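Local coordinates for RNA-binding protein RO60 (Deinococcus radiodurans, PDB 2NVO), which binds several small RNAs that accumulate during recovery from ultraviolet irradiation and contributes to the resistance of the bacterium to that radiation, at residues L75-A80 against T112-A117; L108-A113 against A121-L126. All blocks are in the same frame, centred on the assembly; numbering follows the deposited sequence.

Interaction 1 of 2, residues L75-A80 against T112-A117; sequences LVQRDA and TAPNAA
The amide nitrogen of Gln77 is gripped twice: NE2 gives a hydrogen bond to the main-chain O of Thr112 at 2.8 Å and another to a water molecule at 3.1 Å. The protein bond is nearly straight, 166° at the hydrogen, and Thr112 O lies close to the amide plane of the glutamine. Seen from the acceptor the fit is different, for NE2 sits above the Thr112 carbonyl plane, 51° out of it. The same water makes a weak bond, 3.4 Å long, to OG1 of Thr112, so that water, amide and threonine close a small ring; the stronger partner of that hydroxyl is the main-chain O of Leu108, one turn back. The Gln77 chain bends at chi2 (-56°), which carries CD toward Thr112 and Pro114, and the carbonyl of Thr112, which can only accept, supports placing the nitrogen on this end of the amide. Its OE1 then rests against the Pro114 ring, 3.3 Å from CG, while the main-chain O of Gln77 also comes near that CG. The residues joined here belong to two helix junctions in the TROVE domain, whose horseshoe is built of HEAT-like repeats: Gln77 is on the last turn of helix 70-78, just before helix 80-93 starts, and Ala113, Pro114 and Asn115 lie in the link between helices 100-112 and 116-129. Beneath the polar layer the contact turns apolar. Ala80 CB meets Ala113 CB at 3.6 Å, and both methyls also touch Asp118 of helix 116-129. Val76 lies beside them, its CG1 4.5 Å from Ala113 CA, and packs further on Ile109 of helix 100-112. Ala113 O accepts a hydrogen bond from Arg119 NH1.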
# COMPACT_ATOMS: atom_id res chain seq x y z
N LEU A 75 -9.34 0.30 25.80
CA LEU A 75 -8.73 1.62 25.75
C LEU A 75 -9.74 2.68 25.35
O LEU A 75 -9.69 3.80 25.84
CB LEU A 75 -7.56 1.64 24.77
CG LEU A 75 -7.03 3.04 24.50
CD1 LEU A 75 -6.42 3.63 25.76
CD2 LEU A 75 -6.02 3.03 23.36
N VAL A 76 -10.65 2.33 24.45
CA VAL A 76 -11.65 3.27 23.99
C VAL A 76 -12.60 3.64 25.12
O VAL A 76 -13.05 4.78 25.21
CB VAL A 76 -12.46 2.72 22.79
CG1 VAL A 76 -13.70 3.57 22.56
CG2 VAL A 76 -11.58 2.69 21.55
N GLN A 77 -12.89 2.68 25.99
CA GLN A 77 -13.72 2.95 27.16
C GLN A 77 -12.96 3.79 28.17
O GLN A 77 -13.46 4.81 28.65
CB GLN A 77 -14.17 1.64 27.81
CG GLN A 77 -15.11 0.83 26.95
CD GLN A 77 -16.35 1.62 26.56
OE1 GLN A 77 -17.10 2.10 27.42
NE2 GLN A 77 -16.57 1.76 25.26
N ARG A 78 -11.75 3.35 28.48
CA ARG A 78 -10.90 3.97 29.49
C ARG A 78 -10.56 5.42 29.16
O ARG A 78 -10.71 6.31 29.99
CB ARG A 78 -9.63 3.15 29.68
CG ARG A 78 -9.02 3.28 31.06
CD ARG A 78 -7.64 2.63 31.13
NE ARG A 78 -7.52 1.48 30.25
CZ ARG A 78 -6.65 1.39 29.26
NH1 ARG A 78 -6.61 0.30 28.50
NH2 ARG A 78 -5.81 2.39 29.02
N ASP A 79 -10.09 5.66 27.93
CA ASP A 79 -9.69 7.00 27.51
C ASP A 79 -9.94 7.22 26.01
O ASP A 79 -9.01 7.23 25.20
CB ASP A 79 -8.21 7.24 27.85
CG ASP A 79 -7.77 8.68 27.60
OD1 ASP A 79 -8.53 9.47 27.00
OD2 ASP A 79 -6.63 9.02 28.01
N ALA A 80 -11.21 7.40 25.66
CA ALA A 80 -11.61 7.64 24.27
C ALA A 80 -10.95 8.90 23.70
O ALA A 80 -10.72 9.00 22.49
CB ALA A 80 -13.12 7.74 24.17
N THR A 112 -19.38 4.00 20.75
CA THR A 112 -19.41 3.35 22.06
C THR A 112 -18.60 4.02 23.17
O THR A 112 -18.51 3.50 24.28
CB THR A 112 -19.01 1.86 21.97
OG1 THR A 112 -17.59 1.75 21.81
CG2 THR A 112 -19.73 1.18 20.82
N ALA A 113 -17.99 5.17 22.88
CA ALA A 113 -17.28 5.89 23.93
C ALA A 113 -18.28 6.34 25.00
O ALA A 113 -19.36 6.84 24.66
CB ALA A 113 -16.54 7.09 23.36
N PRO A 114 -17.93 6.15 26.28
CA PRO A 114 -18.83 6.49 27.40
C PRO A 114 -19.31 7.95 27.38
O PRO A 114 -20.46 8.22 27.72
CB PRO A 114 -17.97 6.24 28.63
CG PRO A 114 -16.93 5.26 28.18
CD PRO A 114 -16.66 5.57 26.75
N ASN A 115 -18.44 8.87 26.98
CA ASN A 115 -18.77 10.29 27.02
C ASN A 115 -19.35 10.83 25.71
O ASN A 115 -19.02 10.36 24.62
CB ASN A 115 -17.54 11.10 27.43
CG ASN A 115 -16.93 10.60 28.72
OD1 ASN A 115 -15.81 10.98 29.07
ND2 ASN A 115 -17.64 9.74 29.43
N ALA A 116 -20.21 11.83 25.84
CA ALA A 116 -20.88 12.41 24.69
C ALA A 116 -19.94 13.33 23.92
O ALA A 116 -20.02 13.43 22.70
CB ALA A 116 -22.14 13.16 25.12
N ALA A 117 -19.05 14.00 24.64
CA ALA A 117 -18.09 14.90 24.00
C ALA A 117 -17.10 14.12 23.14
O ALA A 117 -16.60 14.61 22.14
CB ALA A 117 -17.35 15.71 25.06
O HOH W 1 -15.01 0.02 23.20

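Interaction 2 of 2, residues L108-A113 against A121-L126; sequences LIAKTA and AAWDAL
Trp123 puts its CG anti to its own carbonyl carbon (chi1 -76°), and chi2 turns the indole to present one face to Ala110. The methyl CB of Ala110 stands over that face, 3.8 Å from the centroid of the five-membered ring and only 15° off the normal, a CH-pi contact. In the same corner Trp123 NE1 comes to 3.4 Å from Ala110 O. Lys111 joins from the next position: its chain bends at chi2 and chi3, and CD comes to 3.9 Å from Trp123 CZ2, obliquely to the ring. NZ itself gives hydrogen bonds to Gly148 O and Thr153 OG1. Trp123 also packs on Leu152, Thr153 and Val157 of helix 151-163.

Alongside the indole, two small residues let the backbones come close. Ala110 and Ala122 are nearest in register, 4.9 Å between CA atoms, and their CB atoms meet at 3.5 Å; Ala122 CB is equally near the main-chain N of Ala110. Ile109 also reaches Ala122, its CG2 branch 3.8 Å from CB, and packs besides on Ala83 and Leu84 of helix 80-93.

The short helix axes approach to 8.4 Å and make an angle of 133° between their N-to-C directions, running in roughly opposing directions but well inclined. Consecutive helices packed through a close alanine pair with an aromatic ring alongside are consistent with the paired-helix architecture of the HEAT-like TROVE horseshoe.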
# COMPACT_ATOMS: atom_id res chain seq x y z
N LEU A 108 -15.54 2.88 16.79
CA LEU A 108 -15.67 2.44 18.18
C LEU A 108 -15.87 3.62 19.13
O LEU A 108 -16.74 3.60 19.99
CB LEU A 108 -14.45 1.62 18.63
CG LEU A 108 -14.25 0.21 18.08
CD1 LEU A 108 -12.83 -0.29 18.37
CD2 LEU A 108 -15.29 -0.74 18.66
N ILE A 109 -15.03 4.63 18.97
CA ILE A 109 -15.14 5.84 19.77
C ILE A 109 -16.49 6.52 19.52
O ILE A 109 -17.28 6.73 20.45
CB ILE A 109 -14.00 6.83 19.46
CG1 ILE A 109 -12.64 6.16 19.66
CG2 ILE A 109 -14.13 8.08 20.32
CD1 ILE A 109 -11.47 7.03 19.19
N ALA A 110 -16.77 6.82 18.26
CA ALA A 110 -17.99 7.50 17.87
C ALA A 110 -19.24 6.79 18.38
O ALA A 110 -20.21 7.45 18.78
CB ALA A 110 -18.06 7.68 16.35
N LYS A 111 -19.22 5.46 18.36
CA LYS A 111 -20.43 4.69 18.66
C LYS A 111 -20.52 4.22 20.10
O LYS A 111 -21.62 4.04 20.62
CB LYS A 111 -20.55 3.48 17.73
CG LYS A 111 -20.66 3.82 16.25
CD LYS A 111 -21.95 4.53 15.90
CE LYS A 111 -23.17 3.66 16.19
NZ LYS A 111 -24.39 4.16 15.49
N THR A 112 -19.38 4.00 20.75
CA THR A 112 -19.41 3.35 22.06
C THR A 112 -18.60 4.02 23.17
O THR A 112 -18.51 3.50 24.28
CB THR A 112 -19.01 1.86 21.97
OG1 THR A 112 -17.59 1.75 21.81
CG2 THR A 112 -19.73 1.18 20.82
N ALA A 113 -17.99 5.17 22.88
CA ALA A 113 -17.28 5.89 23.93
C ALA A 113 -18.28 6.34 25.00
O ALA A 113 -19.36 6.84 24.66
CB ALA A 113 -16.54 7.09 23.36
N ALA A 121 -16.77 14.23 19.16
CA ALA A 121 -15.50 14.60 18.56
C ALA A 121 -15.09 13.59 17.47
O ALA A 121 -14.55 13.97 16.43
CB ALA A 121 -14.42 14.70 19.63
N ALA A 122 -15.37 12.31 17.72
CA ALA A 122 -15.13 11.28 16.71
C ALA A 122 -15.94 11.59 15.45
O ALA A 122 -15.39 11.66 14.36
CB ALA A 122 -15.46 9.91 17.25
N TRP A 123 -17.24 11.79 15.62
CA TRP A 123 -18.08 12.19 14.49
C TRP A 123 -17.55 13.42 13.76
O TRP A 123 -17.52 13.43 12.53
CB TRP A 123 -19.52 12.41 14.94
CG TRP A 123 -20.26 11.14 15.18
CD1 TRP A 123 -20.65 10.63 16.39
CD2 TRP A 123 -20.69 10.20 14.19
NE1 TRP A 123 -21.31 9.43 16.21
CE2 TRP A 123 -21.35 9.15 14.87
CE3 TRP A 123 -20.60 10.15 12.80
CZ2 TRP A 123 -21.90 8.06 14.20
CZ3 TRP A 123 -21.15 9.07 12.14
CH2 TRP A 123 -21.79 8.04 12.84
N ASP A 124 -17.13 14.44 14.51
CA ASP A 124 -16.62 15.66 13.89
C ASP A 124 -15.38 15.41 13.02
O ASP A 124 -15.12 16.14 12.07
CB ASP A 124 -16.30 16.72 14.95
CG ASP A 124 -17.55 17.40 15.51
OD1 ASP A 124 -18.63 17.33 14.86
OD2 ASP A 124 -17.45 18.00 16.60
N ALA A 125 -14.64 14.36 13.35
CA ALA A 125 -13.44 13.99 12.59
C ALA A 125 -13.75 13.10 11.38
O ALA A 125 -12.92 12.97 10.49
CB ALA A 125 -12.42 13.32 13.48
N LEU A 126 -14.94 12.50 11.34
CA LEU A 126 -15.28 11.59 10.24
C LEU A 126 -15.00 12.16 8.84
O LEU A 126 -14.45 11.47 7.99
CB LEU A 126 -16.72 11.09 10.35
CG LEU A 126 -17.06 9.99 9.34
CD1 LEU A 126 -16.16 8.76 9.56
CD2 LEU A 126 -18.51 9.58 9.42

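Overall arrangement
The two contacts follow one another along the chain and share Thr112 and Ala113, where helix 100-112 gives way to the bend before helix 116-129. Interaction 2 is buried and lies within that helix pair; its chemistry is apolar, methyl against methyl and methyl over indole. Interaction 1, about 9 Å away between centres, is partly exposed and joins the bend to the junction of helices 70-78 and 80-93, so it relies on a side-chain amide, a main-chain carbonyl and a water beside one alanine pair and Val76. Ile109 connects them, its CA 3.9 Å from Val76 CG1. Both lie in the TROVE domain, away from the calcium site.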